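PDB 3AAM: endonuclease IV from Thermus thermophilus, which cleaves the DNA backbone at apurinic or apyrimidinic sites during repair, leaving a 3'-hydroxyl group and a 5'-terminal sugar phosphate. Local coordinates for residues 56-59 with 65-68; 29-34 with 52-57; 74-79 with 85-90. All coordinates share one frame; numbering follows the deposited sequence.

Interactions 1 and 2 belong to one beta-alpha-beta unit of the TIM barrel, made of strand 31-34, helix 48-60 and strand 66-69. Their centres lie 3 Å apart. They share Ala-56 and Leu-57 on the helix, which packs on two neighbouring parallel strands. Interaction 2 joins the helix to the strand before it, and interaction 1 joins it to the strand after it. Interaction 3 comes later in the chain, where the loop after strand 66-69 meets helix 82-100. Its centre is about 25 Å from that of interaction 2 and 26 Å from that of interaction 1. The first two thus seat one helix, and interaction 3 fixes the next loop, all away from the metal site.

Interaction 1: 56-59 with 65-68; sequences ALRE and PAVI
Arg-58 of helix 48-60 reaches Ala-66 of strand 66-69 with one end of its guanidinium. NH2 lies 3.4 Å from Ala-66 CB, approached obliquely to the guanidinium plane. Pro-65 C sits at the guanidinium edge, near its plane, 4.0 Å from Arg-58 NH2. NH2 also passes 3.5 Å from Ala-66 N, but both are donors and no bond forms.

The polar partners lie just beyond the two segments. NH2 is hydrogen-bonded to the backbone oxygen of Leu-64, one residue before Pro-65. NH1 makes a weak hydrogen bond to Gly-101 O, in the loop leading to strand 104-107. The side chain reaches this position by bending, with chi2 at -132° and chi3 at -61°. Along its way it touches Phe-31 and Val-20, on strand 31-34 and helix 15-26. Ala-66 is itself packed against Phe-31 and Val-102.

The contact between the two segments is thus small and made by van der Waals touch. The bond to Leu-64 O, with the weaker one to Gly-101 O, probably holds the guanidinium in place, and the short alanine side chain lies beside it. In effect the helix is tied to the chain just as it enters the next barrel strand.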
ATOM      1  N   ALA A  56      -2.157  20.587  -9.024  1.00 11.93           N
ATOM      2  CA  ALA A  56      -2.507  21.892  -8.472  1.00 13.43           C
ATOM      3  C   ALA A  56      -3.321  21.757  -7.193  1.00 12.38           C
ATOM      4  O   ALA A  56      -3.071  22.456  -6.210  1.00 15.15           O
ATOM      5  CB  ALA A  56      -3.277  22.708  -9.503  1.00 12.30           C
ATOM      6  N   LEU A  57      -4.303  20.861  -7.208  1.00 13.56           N
ATOM      7  CA  LEU A  57      -5.137  20.647  -6.036  1.00 14.07           C
ATOM      8  C   LEU A  57      -4.312  20.089  -4.882  1.00 13.59           C
ATOM      9  O   LEU A  57      -4.456  20.525  -3.739  1.00 14.64           O
ATOM     10  CB  LEU A  57      -6.291  19.697  -6.373  1.00 14.17           C
ATOM     11  CG  LEU A  57      -7.408  20.284  -7.241  1.00 15.35           C
ATOM     12  CD1 LEU A  57      -8.300  19.164  -7.764  1.00 15.62           C
ATOM     13  CD2 LEU A  57      -8.221  21.285  -6.417  1.00 14.62           C
ATOM     14  N   ARG A  58      -3.436  19.132  -5.179  1.00 13.76           N
ATOM     15  CA  ARG A  58      -2.603  18.536  -4.142  1.00 15.53           C
ATOM     16  C   ARG A  58      -1.677  19.557  -3.494  1.00 15.59           C
ATOM     17  O   ARG A  58      -1.612  19.671  -2.272  1.00 16.56           O
ATOM     18  CB  ARG A  58      -1.756  17.397  -4.714  1.00 18.47           C
ATOM     19  CG  ARG A  58      -2.364  16.020  -4.550  1.00 22.72           C
ATOM     20  CD  ARG A  58      -1.336  15.043  -3.994  1.00 23.39           C
ATOM     21  NE  ARG A  58      -0.180  14.894  -4.873  1.00 21.89           N
ATOM     22  CZ  ARG A  58       0.907  14.187  -4.571  1.00 23.63           C
ATOM     23  NH1 ARG A  58       1.906  14.105  -5.436  1.00 21.81           N
ATOM     24  NH2 ARG A  58       1.002  13.569  -3.402  1.00 24.35           N
ATOM     25  N   GLU A  59      -0.957  20.299  -4.323  1.00 16.42           N
ATOM     26  CA  GLU A  59      -0.019  21.294  -3.827  1.00 16.04           C
ATOM     27  C   GLU A  59      -0.679  22.425  -3.036  1.00 15.70           C
ATOM     28  O   GLU A  59      -0.090  22.956  -2.094  1.00 17.31           O
ATOM     29  CB  GLU A  59       0.785  21.847  -5.006  1.00 17.52           C
ATOM     30  CG  GLU A  59       1.596  20.761  -5.711  1.00 20.65           C
ATOM     31  CD  GLU A  59       2.077  21.163  -7.091  1.00 23.46           C
ATOM     32  OE1 GLU A  59       2.723  20.325  -7.757  1.00 25.29           O
ATOM     33  OE2 GLU A  59       1.809  22.308  -7.512  1.00 25.39           O
ATOM     34  N   PRO A  65       1.000  13.197   1.013  1.00 11.39           N
ATOM     35  CA  PRO A  65       1.643  12.045   0.385  1.00 11.93           C
ATOM     36  C   PRO A  65       0.569  11.181  -0.250  1.00 11.94           C
ATOM     37  O   PRO A  65      -0.496  10.952   0.340  1.00 10.90           O
ATOM     38  CB  PRO A  65       2.318  11.345   1.558  1.00 13.04           C
ATOM     39  CG  PRO A  65       2.645  12.472   2.477  1.00 13.59           C
ATOM     40  CD  PRO A  65       1.392  13.309   2.428  1.00 11.41           C
ATOM     41  N   ALA A  66       0.848  10.702  -1.454  1.00 11.38           N
ATOM     42  CA  ALA A  66      -0.104   9.873  -2.169  1.00 11.64           C
ATOM     43  C   ALA A  66       0.517   8.547  -2.563  1.00  9.93           C
ATOM     44  O   ALA A  66       1.730   8.443  -2.761  1.00 10.86           O
ATOM     45  CB  ALA A  66      -0.598  10.603  -3.404  1.00 12.95           C
ATOM     46  N   VAL A  67      -0.326   7.529  -2.671  1.00  8.40           N
ATOM     47  CA  VAL A  67       0.119   6.202  -3.047  1.00  7.69           C
ATOM     48  C   VAL A  67      -0.837   5.640  -4.083  1.00  7.46           C
ATOM     49  O   VAL A  67      -2.049   5.798  -3.959  1.00  6.02           O
ATOM     50  CB  VAL A  67       0.097   5.227  -1.842  1.00  8.16           C
ATOM     51  CG1 VAL A  67       0.606   3.865  -2.268  1.00  9.91           C
ATOM     52  CG2 VAL A  67       0.925   5.778  -0.696  1.00 10.02           C
ATOM     53  N   ILE A  68      -0.293   4.999  -5.111  1.00  7.13           N
ATOM     54  CA  ILE A  68      -1.125   4.362  -6.117  1.00  7.10           C
ATOM     55  C   ILE A  68      -1.009   2.862  -5.874  1.00  8.04           C
ATOM     56  O   ILE A  68       0.095   2.322  -5.793  1.00  9.04           O
ATOM     57  CB  ILE A  68      -0.671   4.710  -7.558  1.00  9.61           C
ATOM     58  CG1 ILE A  68      -1.234   6.082  -7.941  1.00  9.62           C
ATOM     59  CG2 ILE A  68      -1.134   3.633  -8.536  1.00 10.16           C
ATOM     60  CD1 ILE A  68      -0.820   6.582  -9.313  1.00  9.99           C
TER

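Interaction 2: 29-34 with 52-57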
ATOM      1  N   THR A  29      -4.300  13.130   6.054  1.00  7.78           N
ATOM      2  CA  THR A  29      -2.968  13.690   5.867  1.00  7.66           C
ATOM      3  C   THR A  29      -2.142  12.838   4.908  1.00  8.28           C
ATOM      4  O   THR A  29      -0.929  13.007   4.779  1.00  9.06           O
ATOM      5  CB  THR A  29      -2.228  13.892   7.211  1.00  9.77           C
ATOM      6  OG1 THR A  29      -2.264  12.691   7.986  1.00 10.54           O
ATOM      7  CG2 THR A  29      -2.892  15.019   8.004  1.00  8.18           C
ATOM      8  N   ALA A  30      -2.837  11.942   4.216  1.00  7.03           N
ATOM      9  CA  ALA A  30      -2.250  11.058   3.217  1.00  5.43           C
ATOM     10  C   ALA A  30      -3.406  10.319   2.563  1.00  5.05           C
ATOM     11  O   ALA A  30      -4.486  10.228   3.143  1.00  6.24           O
ATOM     12  CB  ALA A  30      -1.297  10.064   3.874  1.00  6.79           C
ATOM     13  N   PHE A  31      -3.197   9.812   1.352  1.00  5.12           N
ATOM     14  CA  PHE A  31      -4.251   9.058   0.685  1.00  5.10           C
ATOM     15  C   PHE A  31      -3.715   8.101  -0.369  1.00  6.26           C
ATOM     16  O   PHE A  31      -2.558   8.188  -0.786  1.00  7.73           O
ATOM     17  CB  PHE A  31      -5.320   9.996   0.087  1.00  6.52           C
ATOM     18  CG  PHE A  31      -4.865  10.775  -1.116  1.00  6.51           C
ATOM     19  CD1 PHE A  31      -5.054  10.274  -2.403  1.00  7.94           C
ATOM     20  CD2 PHE A  31      -4.264  12.018  -0.966  1.00  8.12           C
ATOM     21  CE1 PHE A  31      -4.648  11.008  -3.525  1.00  8.42           C
ATOM     22  CE2 PHE A  31      -3.857  12.753  -2.077  1.00  7.19           C
ATOM     23  CZ  PHE A  31      -4.049  12.250  -3.357  1.00  8.77           C
ATOM     24  N   GLN A  32      -4.570   7.174  -0.776  1.00  5.42           N
ATOM     25  CA  GLN A  32      -4.219   6.162  -1.759  1.00  6.34           C
ATOM     26  C   GLN A  32      -5.340   6.035  -2.778  1.00  4.98           C
ATOM     27  O   GLN A  32      -6.506   6.197  -2.443  1.00  6.16           O
ATOM     28  CB  GLN A  32      -4.001   4.829  -1.037  1.00  7.08           C
ATOM     29  CG  GLN A  32      -3.722   3.640  -1.934  1.00  7.16           C
ATOM     30  CD  GLN A  32      -3.385   2.397  -1.138  1.00  6.66           C
ATOM     31  OE1 GLN A  32      -2.271   2.252  -0.637  1.00  7.82           O
ATOM     32  NE2 GLN A  32      -4.357   1.501  -1.000  1.00  7.60           N
ATOM     33  N   ILE A  33      -4.968   5.745  -4.020  1.00  6.54           N
ATOM     34  CA  ILE A  33      -5.923   5.574  -5.107  1.00  7.01           C
ATOM     35  C   ILE A  33      -5.418   4.497  -6.057  1.00  8.35           C
ATOM     36  O   ILE A  33      -4.282   4.033  -5.937  1.00  7.43           O
ATOM     37  CB  ILE A  33      -6.064   6.858  -5.949  1.00  6.73           C
ATOM     38  CG1 ILE A  33      -4.686   7.283  -6.471  1.00  7.90           C
ATOM     39  CG2 ILE A  33      -6.690   7.978  -5.125  1.00  9.21           C
ATOM     40  CD1 ILE A  33      -4.735   8.393  -7.519  1.00  9.69           C
ATOM     41  N   PHE A  34      -6.279   4.090  -6.984  1.00  8.28           N
ATOM     42  CA  PHE A  34      -5.901   3.130  -8.014  1.00  7.53           C
ATOM     43  C   PHE A  34      -5.615   4.035  -9.207  1.00 10.05           C
ATOM     44  O   PHE A  34      -5.988   5.209  -9.188  1.00 11.70           O
ATOM     45  CB  PHE A  34      -7.061   2.197  -8.381  1.00  9.18           C
ATOM     46  CG  PHE A  34      -7.374   1.157  -7.343  1.00  9.21           C
ATOM     47  CD1 PHE A  34      -6.395   0.277  -6.896  1.00 10.39           C
ATOM     48  CD2 PHE A  34      -8.668   1.030  -6.844  1.00 10.64           C
ATOM     49  CE1 PHE A  34      -6.698  -0.717  -5.965  1.00 11.35           C
ATOM     50  CE2 PHE A  34      -8.983   0.038  -5.910  1.00 10.74           C
ATOM     51  CZ  PHE A  34      -7.995  -0.835  -5.471  1.00 12.97           C
ATOM     52  N   GLU A  52      -2.834  18.277 -14.493  1.00 12.33           N
ATOM     53  CA  GLU A  52      -2.636  19.620 -13.959  1.00 12.99           C
ATOM     54  C   GLU A  52      -3.536  19.874 -12.753  1.00 11.58           C
ATOM     55  O   GLU A  52      -3.102  20.455 -11.761  1.00 11.92           O
ATOM     56  CB  GLU A  52      -2.922  20.661 -15.049  1.00 14.82           C
ATOM     57  CG  GLU A  52      -2.532  22.105 -14.719  1.00 18.81           C
ATOM     58  CD  GLU A  52      -3.492  22.798 -13.763  1.00 21.65           C
ATOM     59  OE1 GLU A  52      -4.722  22.633 -13.919  1.00 19.40           O
ATOM     60  OE2 GLU A  52      -3.018  23.524 -12.863  1.00 23.85           O
ATOM     61  N   ALA A  53      -4.787  19.436 -12.843  1.00 10.66           N
ATOM     62  CA  ALA A  53      -5.737  19.627 -11.753  1.00 10.63           C
ATOM     63  C   ALA A  53      -5.312  18.860 -10.504  1.00 10.30           C
ATOM     64  O   ALA A  53      -5.363  19.387  -9.393  1.00 10.78           O
ATOM     65  CB  ALA A  53      -7.129  19.189 -12.192  1.00 11.95           C
ATOM     66  N   PHE A  54      -4.887  17.616 -10.694  1.00 11.52           N
ATOM     67  CA  PHE A  54      -4.447  16.768  -9.591  1.00 11.25           C
ATOM     68  C   PHE A  54      -3.276  17.418  -8.857  1.00 10.47           C
ATOM     69  O   PHE A  54      -3.304  17.583  -7.637  1.00 11.64           O
ATOM     70  CB  PHE A  54      -4.017  15.401 -10.129  1.00 10.01           C
ATOM     71  CG  PHE A  54      -3.585  14.434  -9.062  1.00 10.71           C
ATOM     72  CD1 PHE A  54      -4.516  13.636  -8.408  1.00 10.94           C
ATOM     73  CD2 PHE A  54      -2.248  14.336  -8.699  1.00 12.13           C
ATOM     74  CE1 PHE A  54      -4.121  12.753  -7.407  1.00  9.54           C
ATOM     75  CE2 PHE A  54      -1.843  13.457  -7.699  1.00 11.74           C
ATOM     76  CZ  PHE A  54      -2.781  12.664  -7.053  1.00 10.95           C
ATOM     77  N   ARG A  55      -2.244  17.779  -9.608  1.00 11.24           N
ATOM     78  CA  ARG A  55      -1.069  18.409  -9.024  1.00 11.91           C
ATOM     79  C   ARG A  55      -1.388  19.739  -8.349  1.00 12.21           C
ATOM     80  O   ARG A  55      -0.942  19.996  -7.235  1.00 11.71           O
ATOM     81  CB  ARG A  55       0.003  18.623 -10.098  1.00 12.37           C
ATOM     82  CG  ARG A  55       0.697  17.348 -10.560  1.00 13.47           C
ATOM     83  CD  ARG A  55       1.690  17.641 -11.677  1.00 15.36           C
ATOM     84  NE  ARG A  55       2.495  16.472 -12.024  1.00 15.53           N
ATOM     85  CZ  ARG A  55       3.739  16.266 -11.600  1.00 14.27           C
ATOM     86  NH1 ARG A  55       4.391  15.171 -11.966  1.00 15.29           N
ATOM     87  NH2 ARG A  55       4.337  17.157 -10.821  1.00 18.31           N
ATOM     88  N   ALA A  56      -2.157  20.587  -9.024  1.00 11.93           N
ATOM     89  CA  ALA A  56      -2.507  21.892  -8.472  1.00 13.43           C
ATOM     90  C   ALA A  56      -3.321  21.757  -7.193  1.00 12.38           C
ATOM     91  O   ALA A  56      -3.071  22.456  -6.210  1.00 15.15           O
ATOM     92  CB  ALA A  56      -3.277  22.708  -9.503  1.00 12.30           C
ATOM     93  N   LEU A  57      -4.303  20.861  -7.208  1.00 13.56           N
ATOM     94  CA  LEU A  57      -5.137  20.647  -6.036  1.00 14.07           C
ATOM     95  C   LEU A  57      -4.312  20.089  -4.882  1.00 13.59           C
ATOM     96  O   LEU A  57      -4.456  20.525  -3.739  1.00 14.64           O
ATOM     97  CB  LEU A  57      -6.291  19.697  -6.373  1.00 14.17           C
ATOM     98  CG  LEU A  57      -7.408  20.284  -7.241  1.00 15.35           C
ATOM     99  CD1 LEU A  57      -8.300  19.164  -7.764  1.00 15.62           C
ATOM    100  CD2 LEU A  57      -8.221  21.285  -6.417  1.00 14.62           C
TER
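Phe-31 of strand 31-34 and Phe-54 of helix 48-60 reach toward each other across the gap between strand and helix. The CZ corner of Phe-54 comes to the edge of the Phe-31 ring, near its plane. The closest ring atoms are Phe-31 CZ and Phe-54 CZ, 3.9 Å apart. Phe-31 CZ also lies 4.1 Å from Phe-54 CE1. Relative to the Phe-54 ring, Phe-31 CZ lies obliquely, neither over the face nor at the edge. The rings therefore do not stack face on face. Phe-54 extends from the helix with CG anti to its backbone N (chi1 -178°), and this carries its ring toward the sheet.

The second apolar contact is aliphatic on aromatic. Ile-33 CD1 comes within 4.4 Å of Phe-54 CE1, again obliquely to the ring. Ile-33 also places CG2 in plane at the edge of the Phe-31 ring, so these two residues of the strand pack on each other as well as on the helix. Val-16 and Val-20 of helix 15-26, together with Val-102, also pack against Phe-54.

Backbone hydrogen bonds hold each element in shape. In the helix, Leu-57 N bonds to Ala-53 O at 2.8 Å. The Phe-31 backbone is hydrogen-bonded to Val-67 of the neighbouring strand and to Pro-65 just before it.

No hydrogen bond crosses between the two segments. All three touching side chains are buried and apolar. The contact therefore depends on burial and shape: it is non-directional packing of an outer helix on a barrel strand.

Interaction 3: 74-79 with 85-90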
ATOM      1  N   VAL A  74      -2.867  -8.069 -10.757  1.00 10.42           N
ATOM      2  CA  VAL A  74      -1.447  -8.217 -11.027  1.00  9.89           C
ATOM      3  C   VAL A  74      -0.826  -9.387 -10.274  1.00  9.65           C
ATOM      4  O   VAL A  74      -0.915  -9.470  -9.050  1.00 10.97           O
ATOM      5  CB  VAL A  74      -0.683  -6.925 -10.666  1.00 10.90           C
ATOM      6  CG1 VAL A  74       0.804  -7.107 -10.929  1.00 10.07           C
ATOM      7  CG2 VAL A  74      -1.223  -5.765 -11.481  1.00 11.02           C
ATOM      8  N   ASN A  75      -0.217 -10.308 -11.015  1.00  9.32           N
ATOM      9  CA  ASN A  75       0.454 -11.450 -10.407  1.00  8.40           C
ATOM     10  C   ASN A  75       1.834 -11.597 -11.037  1.00  7.80           C
ATOM     11  O   ASN A  75       2.002 -12.262 -12.061  1.00  8.18           O
ATOM     12  CB  ASN A  75      -0.342 -12.741 -10.602  1.00  9.98           C
ATOM     13  CG  ASN A  75       0.324 -13.933  -9.931  1.00 11.91           C
ATOM     14  OD1 ASN A  75       1.363 -13.792  -9.282  1.00 10.93           O
ATOM     15  ND2 ASN A  75      -0.271 -15.110 -10.082  1.00 17.09           N
ATOM     16  N   LEU A  76       2.822 -10.967 -10.415  1.00  7.36           N
ATOM     17  CA  LEU A  76       4.188 -11.001 -10.911  1.00  8.48           C
ATOM     18  C   LEU A  76       4.845 -12.372 -10.785  1.00  7.84           C
ATOM     19  O   LEU A  76       5.962 -12.565 -11.259  1.00  8.85           O
ATOM     20  CB  LEU A  76       5.030  -9.959 -10.175  1.00  8.73           C
ATOM     21  CG  LEU A  76       4.511  -8.519 -10.258  1.00 10.02           C
ATOM     22  CD1 LEU A  76       5.334  -7.644  -9.320  1.00 11.53           C
ATOM     23  CD2 LEU A  76       4.580  -8.006 -11.694  1.00 10.39           C
ATOM     24  N   GLY A  77       4.150 -13.319 -10.161  1.00  8.93           N
ATOM     25  CA  GLY A  77       4.703 -14.654 -10.010  1.00  8.59           C
ATOM     26  C   GLY A  77       4.160 -15.643 -11.028  1.00  7.85           C
ATOM     27  O   GLY A  77       4.590 -16.796 -11.074  1.00 10.42           O
ATOM     28  N   ALA A  78       3.227 -15.194 -11.860  1.00  8.18           N
ATOM     29  CA  ALA A  78       2.622 -16.063 -12.863  1.00  8.86           C
ATOM     30  C   ALA A  78       3.633 -16.595 -13.865  1.00 10.36           C
ATOM     31  O   ALA A  78       4.515 -15.870 -14.320  1.00 10.26           O
ATOM     32  CB  ALA A  78       1.513 -15.318 -13.602  1.00  9.48           C
ATOM     33  N   GLU A  79       3.497 -17.874 -14.202  1.00 11.61           N
ATOM     34  CA  GLU A  79       4.375 -18.502 -15.180  1.00 12.93           C
ATOM     35  C   GLU A  79       3.797 -18.295 -16.579  1.00 12.82           C
ATOM     36  O   GLU A  79       4.540 -18.167 -17.550  1.00 14.08           O
ATOM     37  CB  GLU A  79       4.513 -20.000 -14.894  1.00 15.40           C
ATOM     38  CG  GLU A  79       5.439 -20.332 -13.727  1.00 17.75           C
ATOM     39  CD  GLU A  79       6.867 -19.865 -13.962  1.00 20.19           C
ATOM     40  OE1 GLU A  79       7.440 -20.206 -15.018  1.00 23.35           O
ATOM     41  OE2 GLU A  79       7.424 -19.160 -13.092  1.00 24.15           O
ATOM     42  N   LYS A  85       0.749  -9.665 -18.884  1.00 10.32           N
ATOM     43  CA  LYS A  85      -0.362  -8.753 -18.636  1.00  8.75           C
ATOM     44  C   LYS A  85      -0.130  -7.997 -17.328  1.00  9.24           C
ATOM     45  O   LYS A  85      -0.358  -6.787 -17.246  1.00 10.45           O
ATOM     46  CB  LYS A  85      -1.680  -9.537 -18.567  1.00 10.59           C
ATOM     47  CG  LYS A  85      -1.967 -10.355 -19.822  1.00 16.63           C
ATOM     48  CD  LYS A  85      -3.181 -11.266 -19.656  1.00 19.61           C
ATOM     49  CE  LYS A  85      -4.486 -10.495 -19.719  1.00 22.91           C
ATOM     50  NZ  LYS A  85      -4.591  -9.471 -18.655  1.00 25.48           N
ATOM     51  N   SER A  86       0.348  -8.719 -16.318  1.00  8.94           N
ATOM     52  CA  SER A  86       0.609  -8.141 -15.004  1.00  9.55           C
ATOM     53  C   SER A  86       1.746  -7.123 -15.037  1.00  9.63           C
ATOM     54  O   SER A  86       1.637  -6.043 -14.456  1.00  9.68           O
ATOM     55  CB  SER A  86       0.935  -9.252 -14.004  1.00  9.35           C
ATOM     56  OG  SER A  86      -0.148 -10.159 -13.912  1.00 10.85           O
ATOM     57  N   VAL A  87       2.835  -7.477 -15.712  1.00  9.15           N
ATOM     58  CA  VAL A  87       3.983  -6.583 -15.828  1.00  9.53           C
ATOM     59  C   VAL A  87       3.571  -5.294 -16.535  1.00  9.38           C
ATOM     60  O   VAL A  87       3.907  -4.195 -16.090  1.00 10.13           O
ATOM     61  CB  VAL A  87       5.139  -7.260 -16.605  1.00  9.78           C
ATOM     62  CG1 VAL A  87       6.207  -6.236 -16.965  1.00 10.88           C
ATOM     63  CG2 VAL A  87       5.751  -8.372 -15.754  1.00  9.91           C
ATOM     64  N   ALA A  88       2.836  -5.432 -17.635  1.00  9.95           N
ATOM     65  CA  ALA A  88       2.378  -4.275 -18.394  1.00  9.55           C
ATOM     66  C   ALA A  88       1.428  -3.407 -17.571  1.00 10.25           C
ATOM     67  O   ALA A  88       1.472  -2.180 -17.651  1.00  9.26           O
ATOM     68  CB  ALA A  88       1.691  -4.732 -19.681  1.00 11.12           C
ATOM     69  N   SER A  89       0.563  -4.038 -16.784  1.00  9.28           N
ATOM     70  CA  SER A  89      -0.381  -3.279 -15.969  1.00  9.62           C
ATOM     71  C   SER A  89       0.348  -2.488 -14.887  1.00  8.36           C
ATOM     72  O   SER A  89       0.013  -1.329 -14.623  1.00  7.42           O
ATOM     73  CB  SER A  89      -1.408  -4.216 -15.328  1.00  9.65           C
ATOM     74  OG  SER A  89      -2.320  -3.494 -14.517  1.00 13.08           O
ATOM     75  N   LEU A  90       1.348  -3.111 -14.266  1.00  7.72           N
ATOM     76  CA  LEU A  90       2.110  -2.440 -13.220  1.00  6.98           C
ATOM     77  C   LEU A  90       2.927  -1.299 -13.818  1.00  8.01           C
ATOM     78  O   LEU A  90       3.112  -0.265 -13.181  1.00  8.89           O
ATOM     79  CB  LEU A  90       3.027  -3.429 -12.489  1.00  7.36           C
ATOM     80  CG  LEU A  90       3.842  -2.858 -11.319  1.00  6.93           C
ATOM     81  CD1 LEU A  90       2.921  -2.221 -10.281  1.00  9.29           C
ATOM     82  CD2 LEU A  90       4.663  -3.969 -10.682  1.00  8.63           C
TER
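Asn-75 and Ser-86 join the loop to the helix, but the flat carboxamide of Asn-75 is not the group that makes the bond. Above its carbonyl plane, by 47°, sits Gly-77 N, which donates to OD1 over 3.0 Å and closes an Asx turn. Ser-111 N also bonds to OD1. The carboxamide therefore shapes the loop, where a type I turn runs from Asn-75 to Ala-78.

The backbone of Asn-75 makes the link across. Asn-75 N donates to Ser-86 OG over 2.9 Å, nearly straight at 176°. Ser-86 OG lies beside its own backbone N, chi1 -59°, where it also hydrogen-bonds Leu-82 O one turn back. With an alanine here, the Asn-75 N-H would probably be left without its acceptor and the loop less firmly fixed to the helix.

Packing contacts lie around this bond. Val-74 CG1 packs on Ser-86 CB at 3.8 Å. Val-74 CG2 is a methyl beside a hydroxyl, 3.9 Å from Ser-89 OG, which is hydrogen-bonded to Lys-36 NZ. The Leu-76 and Leu-90 side chains run roughly perpendicular, with Leu-76 CD1 4.0 Å from Leu-90 CD2. Leu-76 CD2 meets Val-87 CG2 at 4.2 Å.

A buried serine hydroxyl thus serves two backbone groups, accepting from the loop and donating to the helix. Between these two segments a single directed bond, amid packing, joins the loop after strand 66-69 to helix 82-100.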